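PDB 7JPJ: diaminopimelate decarboxylase from Phaeodactylum tricornutum, which probably removes a carboxyl group from diaminopimelate to make lysine, as a dimeric enzyme of the pyridoxal 5'-phosphate-dependent decarboxylase family. Local coordinates for residues A19-Y30 with K420-Q428; M316-Y325 with A394-Y404. All coordinates share one frame; numbering follows the deposited sequence.

Contact 1. Residues A19-Y30 with K420-Q428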
loop_
_atom_site.group_PDB
_atom_site.type_symbol
_atom_site.label_atom_id
_atom_site.label_comp_id
_atom_site.label_asym_id
_atom_site.label_seq_id
_atom_site.Cartn_x
_atom_site.Cartn_y
_atom_site.Cartn_z
ATOM N N ALA A 19 27.338 6.610 -6.689
ATOM C CA ALA A 19 27.413 5.908 -7.967
ATOM C C ALA A 19 26.044 5.395 -8.398
ATOM O O ALA A 19 25.709 5.425 -9.589
ATOM C CB ALA A 19 28.417 4.757 -7.876
ATOM N N CYS A 20 25.237 4.923 -7.441
ATOM C CA CYS A 20 23.885 4.473 -7.760
ATOM C C CYS A 20 22.999 5.637 -8.181
ATOM O O CYS A 20 22.236 5.526 -9.149
ATOM C CB CYS A 20 23.272 3.760 -6.558
ATOM S SG CYS A 20 24.170 2.312 -6.006
ATOM N N ILE A 21 23.081 6.757 -7.460
ATOM C CA ILE A 21 22.237 7.911 -7.763
ATOM C C ILE A 21 22.505 8.418 -9.175
ATOM O O ILE A 21 21.574 8.759 -9.915
ATOM C CB ILE A 21 22.449 9.016 -6.711
ATOM C CG1 ILE A 21 22.129 8.481 -5.314
ATOM C CG2 ILE A 21 21.580 10.219 -7.024
ATOM C CD1 ILE A 21 22.327 9.490 -4.217
ATOM N N ASP A 22 23.779 8.474 -9.571
ATOM C CA ASP A 22 24.120 8.879 -10.932
ATOM C C ASP A 22 23.557 7.911 -11.967
ATOM O O ASP A 22 23.100 8.333 -13.035
ATOM C CB ASP A 22 25.636 9.003 -11.072
ATOM C CG ASP A 22 26.221 10.067 -10.159
ATOM O OD1 ASP A 22 25.546 10.466 -9.183
ATOM O OD2 ASP A 22 27.381 10.475 -10.396
ATOM N N ALA A 23 23.573 6.609 -11.668
ATOM C CA ALA A 23 23.072 5.626 -12.624
ATOM C C ALA A 23 21.557 5.695 -12.766
ATOM O O ALA A 23 21.020 5.338 -13.820
ATOM C CB ALA A 23 23.501 4.219 -12.207
ATOM N N ALA A 24 20.856 6.145 -11.728
ATOM C CA ALA A 24 19.401 6.217 -11.739
ATOM C C ALA A 24 18.873 7.616 -12.027
ATOM O O ALA A 24 17.654 7.800 -12.096
ATOM C CB ALA A 24 18.840 5.721 -10.403
ATOM N N GLY A 25 19.751 8.603 -12.191
ATOM C CA GLY A 25 19.315 9.950 -12.501
ATOM C C GLY A 25 18.756 10.737 -11.338
ATOM O O GLY A 25 18.024 11.707 -11.560
ATOM N N GLY A 26 19.073 10.356 -10.107
ATOM C CA GLY A 26 18.619 11.058 -8.927
ATOM C C GLY A 26 17.908 10.134 -7.964
ATOM O O GLY A 26 17.727 8.943 -8.214
ATOM N N THR A 27 17.498 10.708 -6.842
ATOM C CA THR A 27 16.795 10.003 -5.783
ATOM C C THR A 27 15.293 10.222 -5.900
ATOM O O THR A 27 14.842 11.213 -6.481
ATOM C CB THR A 27 17.291 10.480 -4.411
ATOM O OG1 THR A 27 17.533 11.892 -4.447
ATOM C CG2 THR A 27 18.577 9.753 -4.025
ATOM N N PRO A 28 14.470 9.301 -5.368
ATOM C CA PRO A 28 14.827 8.049 -4.689
ATOM C C PRO A 28 15.086 6.893 -5.648
ATOM O O PRO A 28 14.793 7.012 -6.838
ATOM C CB PRO A 28 13.596 7.769 -3.829
ATOM C CG PRO A 28 12.475 8.328 -4.621
ATOM C CD PRO A 28 13.016 9.542 -5.335
ATOM N N LEU A 29 15.625 5.790 -5.132
ATOM C CA LEU A 29 15.886 4.615 -5.953
ATOM C C LEU A 29 16.031 3.397 -5.054
ATOM O O LEU A 29 16.297 3.512 -3.856
ATOM C CB LEU A 29 17.141 4.800 -6.814
ATOM C CG LEU A 29 18.453 5.052 -6.063
ATOM C CD1 LEU A 29 19.325 3.799 -6.008
ATOM C CD2 LEU A 29 19.208 6.208 -6.698
ATOM N N TYR A 30 15.842 2.225 -5.654
ATOM C CA TYR A 30 16.112 0.951 -5.003
ATOM C C TYR A 30 17.476 0.451 -5.457
ATOM O O TYR A 30 17.773 0.448 -6.657
ATOM C CB TYR A 30 15.047 -0.095 -5.340
ATOM C CG TYR A 30 13.626 0.243 -4.932
ATOM C CD1 TYR A 30 13.183 0.026 -3.634
ATOM C CD2 TYR A 30 12.718 0.741 -5.859
ATOM C CE1 TYR A 30 11.882 0.318 -3.265
ATOM C CE2 TYR A 30 11.415 1.038 -5.499
ATOM C CZ TYR A 30 11.001 0.822 -4.203
ATOM O OH TYR A 30 9.707 1.111 -3.843
ATOM N N LYS A 420 30.191 -1.397 -9.197
ATOM C CA LYS A 420 29.632 -0.581 -10.265
ATOM C C LYS A 420 28.112 -0.707 -10.281
ATOM O O LYS A 420 27.553 -1.761 -9.965
ATOM C CB LYS A 420 30.204 -0.995 -11.622
ATOM C CG LYS A 420 31.712 -1.209 -11.634
ATOM C CD LYS A 420 32.474 0.108 -11.692
ATOM C CE LYS A 420 33.982 -0.127 -11.766
ATOM N NZ LYS A 420 34.364 -0.951 -12.950
ATOM N N ALA A 421 27.446 0.381 -10.657
ATOM C CA ALA A 421 25.991 0.442 -10.659
ATOM C C ALA A 421 25.447 0.200 -12.061
ATOM O O ALA A 421 25.967 0.740 -13.043
ATOM C CB ALA A 421 25.504 1.794 -10.136
ATOM N N HIS A 422 24.400 -0.619 -12.147
ATOM C CA HIS A 422 23.699 -0.879 -13.398
ATOM C C HIS A 422 22.214 -0.634 -13.192
ATOM O O HIS A 422 21.618 -1.174 -12.254
ATOM C CB HIS A 422 23.922 -2.313 -13.896
ATOM C CG HIS A 422 25.353 -2.751 -13.884
ATOM N ND1 HIS A 422 26.233 -2.448 -14.901
ATOM C CD2 HIS A 422 26.053 -3.487 -12.988
ATOM C CE1 HIS A 422 27.415 -2.969 -14.628
ATOM N NE2 HIS A 422 27.334 -3.603 -13.472
ATOM N N LEU A 423 21.619 0.168 -14.068
ATOM C CA LEU A 423 20.185 0.422 -14.013
ATOM C C LEU A 423 19.428 -0.792 -14.542
ATOM O O LEU A 423 19.725 -1.289 -15.632
ATOM C CB LEU A 423 19.841 1.671 -14.826
ATOM C CG LEU A 423 18.429 2.256 -14.748
ATOM C CD1 LEU A 423 18.084 2.668 -13.328
ATOM C CD2 LEU A 423 18.298 3.443 -15.694
ATOM N N ILE A 424 18.463 -1.279 -13.764
ATOM C CA ILE A 424 17.635 -2.410 -14.164
ATOM C C ILE A 424 16.162 -2.043 -14.294
ATOM O O ILE A 424 15.357 -2.892 -14.691
ATOM C CB ILE A 424 17.806 -3.606 -13.205
ATOM C CG1 ILE A 424 17.510 -3.193 -11.766
ATOM C CG2 ILE A 424 19.206 -4.173 -13.310
ATOM C CD1 ILE A 424 17.719 -4.308 -10.770
ATOM N N ARG A 425 15.788 -0.806 -13.972
ATOM C CA ARG A 425 14.430 -0.317 -14.200
ATOM C C ARG A 425 14.492 1.202 -14.196
ATOM O O ARG A 425 14.769 1.800 -13.154
ATOM C CB ARG A 425 13.466 -0.824 -13.136
ATOM C CG ARG A 425 11.997 -0.585 -13.477
ATOM C CD ARG A 425 11.086 -1.173 -12.415
ATOM N NE ARG A 425 10.980 -0.316 -11.236
ATOM C CZ ARG A 425 10.341 -0.661 -10.123
ATOM N NH1 ARG A 425 9.760 -1.851 -10.032
ATOM N NH2 ARG A 425 10.291 0.177 -9.097
ATOM N N LYS A 426 14.240 1.816 -15.346
ATOM C CA LYS A 426 14.290 3.268 -15.432
ATOM C C LYS A 426 13.117 3.890 -14.683
ATOM O O LYS A 426 12.064 3.271 -14.504
ATOM C CB LYS A 426 14.292 3.721 -16.894
ATOM C CG LYS A 426 13.140 3.187 -17.733
ATOM C CD LYS A 426 13.225 3.694 -19.170
ATOM C CE LYS A 426 12.162 3.061 -20.060
ATOM N NZ LYS A 426 12.212 3.592 -21.454
ATOM N N ARG A 427 13.317 5.125 -14.230
ATOM C CA ARG A 427 12.272 5.835 -13.511
ATOM C C ARG A 427 11.039 5.995 -14.389
ATOM O O ARG A 427 11.140 6.216 -15.600
ATOM C CB ARG A 427 12.776 7.204 -13.055
ATOM C CG ARG A 427 11.785 7.989 -12.204
ATOM C CD ARG A 427 12.353 9.342 -11.790
ATOM N NE ARG A 427 13.737 9.239 -11.332
ATOM C CZ ARG A 427 14.092 8.923 -10.090
ATOM N NH1 ARG A 427 13.167 8.684 -9.170
ATOM N NH2 ARG A 427 15.374 8.849 -9.768
ATOM N N GLN A 428 9.871 5.868 -13.771
ATOM C CA GLN A 428 8.617 6.052 -14.486
ATOM C C GLN A 428 8.393 7.529 -14.792
ATOM O O GLN A 428 8.771 8.407 -14.010
ATOM C CB GLN A 428 7.465 5.494 -13.652
ATOM C CG GLN A 428 6.148 5.349 -14.378
ATOM C CD GLN A 428 5.062 4.834 -13.460
ATOM O OE1 GLN A 428 5.077 5.102 -12.261
ATOM N NE2 GLN A 428 4.120 4.081 -14.015
#
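Arg427 NH2 is shared by two backbone carbonyls where the chain leaves helix 14-24 for strand 29-33 of the mixed beta-sheet domain. It bonds weakly to both, to Gly26 O at 2.8 Å, strongly bent although that oxygen sits at the guanidinium edge, and to Ala24 O at 3.4 Å. NH1 of Arg427 gives the one bond of the three that is not weak, to Pro28 O at 3.3 Å with an N-H...O angle of 146°, lying in the carbonyl plane. With CG anti to the backbone N (chi1 -176°), the chain runs extended until a bend at chi3 turns the head onto these oxygens. Cut back to an alanine, this position is likely to leave the carbonyls of Ala24, Gly26 and Pro28 without their common donor. Apolar packing follows where strand 421-423 runs beside helix 19-24, their axes 7.7 Å apart at -25°, and Ala421 CB meets Ala23 CB at 3.8 Å. Leu423 CD2 lies 3.8 Å from Ala23 O, and its CD1 packs near Ala24 CB. Separately, Tyr30 and Arg425, whose NH2 is hydrogen-bonded to Ala410 O, stand with ring and guanidinium planes nearly perpendicular; Arg425 NH2 lies 3.9 Å from Tyr30 CE2.

Contact 2. Residues M316-Y325 with A394-Y404. With SO4 (sulfate ion), chain D.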
loop_
_atom_site.group_PDB
_atom_site.type_symbol
_atom_site.label_atom_id
_atom_site.label_comp_id
_atom_site.label_asym_id
_atom_site.label_seq_id
_atom_site.Cartn_x
_atom_site.Cartn_y
_atom_site.Cartn_z
ATOM N N MET A 316 5.959 6.079 1.827
ATOM C CA MET A 316 5.119 4.896 1.658
ATOM C C MET A 316 4.907 4.539 0.189
ATOM O O MET A 316 4.550 3.395 -0.113
ATOM C CB MET A 316 3.774 5.114 2.348
ATOM C CG MET A 316 3.199 6.497 2.115
ATOM S SD MET A 316 1.481 6.629 2.623
ATOM C CE MET A 316 1.581 6.028 4.309
ATOM N N THR A 317 5.112 5.494 -0.725
ATOM C CA THR A 317 5.145 5.193 -2.151
ATOM C C THR A 317 6.243 4.197 -2.505
ATOM O O THR A 317 6.162 3.544 -3.551
ATOM C CB THR A 317 5.359 6.477 -2.953
ATOM O OG1 THR A 317 6.377 7.265 -2.319
ATOM C CG2 THR A 317 4.078 7.286 -3.032
ATOM N N ASP A 318 7.263 4.071 -1.668
ATOM C CA ASP A 318 8.408 3.218 -1.956
ATOM C C ASP A 318 8.648 2.148 -0.905
ATOM O O ASP A 318 9.033 1.028 -1.253
ATOM C CB ASP A 318 9.662 4.082 -2.113
ATOM C CG ASP A 318 9.393 5.342 -2.908
ATOM O OD1 ASP A 318 9.254 5.248 -4.147
ATOM O OD2 ASP A 318 9.290 6.421 -2.289
ATOM N N VAL A 319 8.442 2.457 0.373
ATOM C CA VAL A 319 8.548 1.479 1.450
ATOM C C VAL A 319 7.318 1.644 2.335
ATOM O O VAL A 319 7.202 2.636 3.068
ATOM C CB VAL A 319 9.840 1.637 2.264
ATOM C CG1 VAL A 319 9.901 0.595 3.362
ATOM C CG2 VAL A 319 11.060 1.516 1.361
ATOM N N LEU A 320 6.399 0.679 2.266
ATOM C CA LEU A 320 5.142 0.738 2.998
ATOM C C LEU A 320 5.183 -0.004 4.327
ATOM O O LEU A 320 4.346 0.269 5.195
ATOM C CB LEU A 320 4.010 0.169 2.131
ATOM C CG LEU A 320 2.607 0.059 2.732
ATOM C CD1 LEU A 320 1.981 1.432 2.923
ATOM C CD2 LEU A 320 1.728 -0.835 1.877
ATOM N N ARG A 321 6.143 -0.909 4.514
ATOM C CA ARG A 321 6.175 -1.725 5.727
ATOM C C ARG A 321 6.191 -0.918 7.023
ATOM O O ARG A 321 5.587 -1.383 8.005
ATOM C CB ARG A 321 7.368 -2.686 5.660
ATOM C CG ARG A 321 7.321 -3.628 4.462
ATOM C CD ARG A 321 8.217 -4.851 4.632
ATOM N NE ARG A 321 9.112 -4.742 5.783
ATOM C CZ ARG A 321 9.068 -5.533 6.851
ATOM N NH1 ARG A 321 8.172 -6.508 6.929
ATOM N NH2 ARG A 321 9.926 -5.350 7.844
ATOM N N PRO A 322 6.842 0.251 7.118
ATOM C CA PRO A 322 6.683 1.055 8.342
ATOM C C PRO A 322 5.248 1.475 8.610
ATOM O O PRO A 322 4.793 1.389 9.756
ATOM C CB PRO A 322 7.588 2.266 8.082
ATOM C CG PRO A 322 8.623 1.760 7.168
ATOM C CD PRO A 322 7.928 0.776 6.271
ATOM N N SER A 323 4.521 1.930 7.585
ATOM C CA SER A 323 3.132 2.335 7.792
ATOM C C SER A 323 2.212 1.140 7.992
ATOM O O SER A 323 1.238 1.232 8.746
ATOM C CB SER A 323 2.633 3.171 6.611
ATOM O OG SER A 323 3.359 4.379 6.484
ATOM N N LEU A 324 2.498 0.015 7.334
ATOM C CA LEU A 324 1.551 -1.094 7.326
ATOM C C LEU A 324 1.675 -1.966 8.570
ATOM O O LEU A 324 0.667 -2.463 9.082
ATOM C CB LEU A 324 1.746 -1.935 6.065
ATOM C CG LEU A 324 0.690 -3.009 5.802
ATOM C CD1 LEU A 324 -0.712 -2.419 5.870
ATOM C CD2 LEU A 324 0.932 -3.661 4.452
ATOM N N TYR A 325 2.893 -2.164 9.070
ATOM C CA TYR A 325 3.121 -3.040 10.210
ATOM C C TYR A 325 3.768 -2.355 11.403
ATOM O O TYR A 325 3.754 -2.927 12.498
ATOM C CB TYR A 325 4.001 -4.234 9.805
ATOM C CG TYR A 325 3.585 -4.919 8.523
ATOM C CD1 TYR A 325 2.322 -5.482 8.393
ATOM C CD2 TYR A 325 4.462 -5.013 7.445
ATOM C CE1 TYR A 325 1.938 -6.114 7.224
ATOM C CE2 TYR A 325 4.089 -5.643 6.273
ATOM C CZ TYR A 325 2.824 -6.192 6.167
ATOM O OH TYR A 325 2.441 -6.821 5.004
ATOM N N ALA A 394 12.587 -6.759 0.121
ATOM C CA ALA A 394 11.465 -7.686 0.162
ATOM C C ALA A 394 10.201 -6.927 0.531
ATOM O O ALA A 394 10.171 -6.220 1.545
ATOM C CB ALA A 394 11.718 -8.816 1.164
ATOM N N TYR A 395 9.167 -7.066 -0.301
ATOM C CA TYR A 395 7.858 -6.464 -0.048
ATOM C C TYR A 395 7.953 -4.945 0.096
ATOM O O TYR A 395 7.284 -4.336 0.933
ATOM C CB TYR A 395 7.193 -7.094 1.177
ATOM C CG TYR A 395 7.093 -8.596 1.076
ATOM C CD1 TYR A 395 6.176 -9.191 0.225
ATOM C CD2 TYR A 395 7.924 -9.420 1.824
ATOM C CE1 TYR A 395 6.080 -10.563 0.123
ATOM C CE2 TYR A 395 7.837 -10.794 1.731
ATOM C CZ TYR A 395 6.912 -11.361 0.877
ATOM O OH TYR A 395 6.816 -12.731 0.775
ATOM N N CYS A 396 8.799 -4.329 -0.731
ATOM C CA CYS A 396 8.874 -2.873 -0.815
ATOM C C CYS A 396 8.602 -2.415 -2.238
ATOM O O CYS A 396 7.533 -1.858 -2.502
ATOM C CB CYS A 396 10.229 -2.374 -0.309
ATOM S SG CYS A 396 10.536 -2.726 1.436
ATOM N N SER A 397 9.529 -2.635 -3.173
ATOM C CA SER A 397 9.237 -2.368 -4.575
ATOM C C SER A 397 8.058 -3.205 -5.059
ATOM O O SER A 397 7.216 -2.722 -5.825
ATOM C CB SER A 397 10.472 -2.642 -5.431
ATOM O OG SER A 397 10.189 -2.442 -6.802
ATOM N N GLY A 398 7.969 -4.456 -4.608
ATOM C CA GLY A 398 6.880 -5.322 -5.017
ATOM C C GLY A 398 5.580 -5.139 -4.262
ATOM O O GLY A 398 4.588 -5.782 -4.614
ATOM N N MET A 399 5.556 -4.287 -3.235
ATOM C CA MET A 399 4.333 -4.050 -2.478
ATOM C C MET A 399 4.386 -2.690 -1.794
ATOM O O MET A 399 4.762 -2.581 -0.622
ATOM C CB MET A 399 4.108 -5.166 -1.454
ATOM C CG MET A 399 2.948 -4.925 -0.495
ATOM S SD MET A 399 3.109 -5.848 1.043
ATOM C CE MET A 399 3.635 -4.541 2.149
ATOM N N SER A 400 4.023 -1.643 -2.526
ATOM C CA SER A 400 4.001 -0.293 -1.992
ATOM C C SER A 400 2.855 0.461 -2.646
ATOM O O SER A 400 2.206 -0.031 -3.572
ATOM C CB SER A 400 5.332 0.433 -2.232
ATOM O OG SER A 400 5.597 0.574 -3.619
ATOM N N THR A 401 2.610 1.670 -2.159
ATOM C CA THR A 401 1.578 2.530 -2.736
ATOM C C THR A 401 2.198 3.489 -3.751
ATOM O O THR A 401 2.207 4.707 -3.585
ATOM C CB THR A 401 0.835 3.282 -1.635
ATOM O OG1 THR A 401 1.772 4.004 -0.828
ATOM C CG2 THR A 401 0.071 2.309 -0.760
ATOM N N LYS A 402 2.732 2.898 -4.820
ATOM C CA LYS A 402 3.291 3.682 -5.910
ATOM C C LYS A 402 2.221 4.581 -6.519
ATOM O O LYS A 402 1.032 4.248 -6.536
ATOM C CB LYS A 402 3.878 2.760 -6.981
ATOM C CG LYS A 402 2.837 1.943 -7.729
ATOM C CD LYS A 402 3.467 1.023 -8.760
ATOM C CE LYS A 402 3.884 -0.293 -8.134
ATOM N NZ LYS A 402 4.327 -1.281 -9.157
ATOM N N ASN A 403 2.656 5.745 -6.998
ATOM C CA ASN A 403 1.850 6.748 -7.688
ATOM C C ASN A 403 0.859 7.459 -6.771
ATOM O O ASN A 403 0.100 8.311 -7.250
ATOM C CB ASN A 403 1.105 6.158 -8.895
ATOM C CG ASN A 403 2.037 5.439 -9.856
ATOM O OD1 ASN A 403 1.704 4.383 -10.393
ATOM N ND2 ASN A 403 3.217 6.007 -10.069
ATOM N N TYR A 404 0.835 7.144 -5.477
ATOM C CA TYR A 404 0.141 7.992 -4.519
ATOM C C TYR A 404 0.788 9.370 -4.505
ATOM O O TYR A 404 2.017 9.493 -4.534
ATOM C CB TYR A 404 0.193 7.363 -3.126
ATOM C CG TYR A 404 -0.548 8.137 -2.059
ATOM C CD1 TYR A 404 -1.770 8.736 -2.331
ATOM C CD2 TYR A 404 -0.026 8.261 -0.777
ATOM C CE1 TYR A 404 -2.452 9.441 -1.359
ATOM C CE2 TYR A 404 -0.703 8.964 0.204
ATOM C CZ TYR A 404 -1.916 9.553 -0.094
ATOM O OH TYR A 404 -2.595 10.255 0.875
HETATM S S SO4 D . 8.332 -15.104 3.236
HETATM O O1 SO4 D . 8.697 -14.233 4.350
HETATM O O2 SO4 D . 9.241 -16.249 3.198
HETATM O O3 SO4 D . 8.427 -14.367 1.980
HETATM O O4 SO4 D . 6.957 -15.563 3.414
#
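Polar links come first: Met316 O receives two weak bonds from Thr401, from OG1 at 2.9 Å and from the backbone N at 3.3 Å, while Ser400 OG donates to Thr317 O at 3.0 Å from 52° above the carbonyl plane. These bonds join two loops of the beta-sheet domain near the active site, and Thr401 begins a type II beta turn ending at Tyr404. Sulfur contacts follow. Met316 SD approaches the Tyr404 ring obliquely, 4.0 Å from CE2, a Met-aromatic contact, and Val319 CG1 packs on Cys396 SG. In the apolar packing Met399, bent at chi3 (103°), brings its CE to 3.7 Å from Leu324 CD2, with Leu320 CD2 also near. Tyr395 OH donates to sulfate O3 at 2.6 Å; Thr282 and the backbone N of Gly238 and Gly281 also bind this ion, which probably occupies the place of the cofactor phosphate, since Tyr395 adjoins Lys60, the predicted cofactor lysine. The Ser400 and Thr401 hydroxyls, with the Thr401 N-H, thus supply donors to buried oxygens, though the Thr401 bonds are weak, whereas the stem of Arg321, a D-lysine pocket residue, lies against Ala394 O and Tyr395 O, which probably helps place it.

How the contacts relate
Contact 2 is a buried contact about 13 Å from the centre of the chain, whereas contact 1, about 22 Å out, is only partly buried. Both belong to the beta-sheet domain. Along the sequence contact 2 is nested inside the loop that contact 1 closes, and both reach the second subunit. Their centres lie 18 Å apart, yet they meet directly: Tyr30 OH is 2.7 Å from Asp318 O and Gln428 OE1 is 3.0 Å from Asn403 ND2, both probable hydrogen bonds. Contact 1, away from the annotated sites, combines helix-strand apolar packing with one arginine donating to carbonyls; contact 2 joins loops and a short helix near the ligand pocket through hydroxyl and backbone donors and sulfur-bearing side chains.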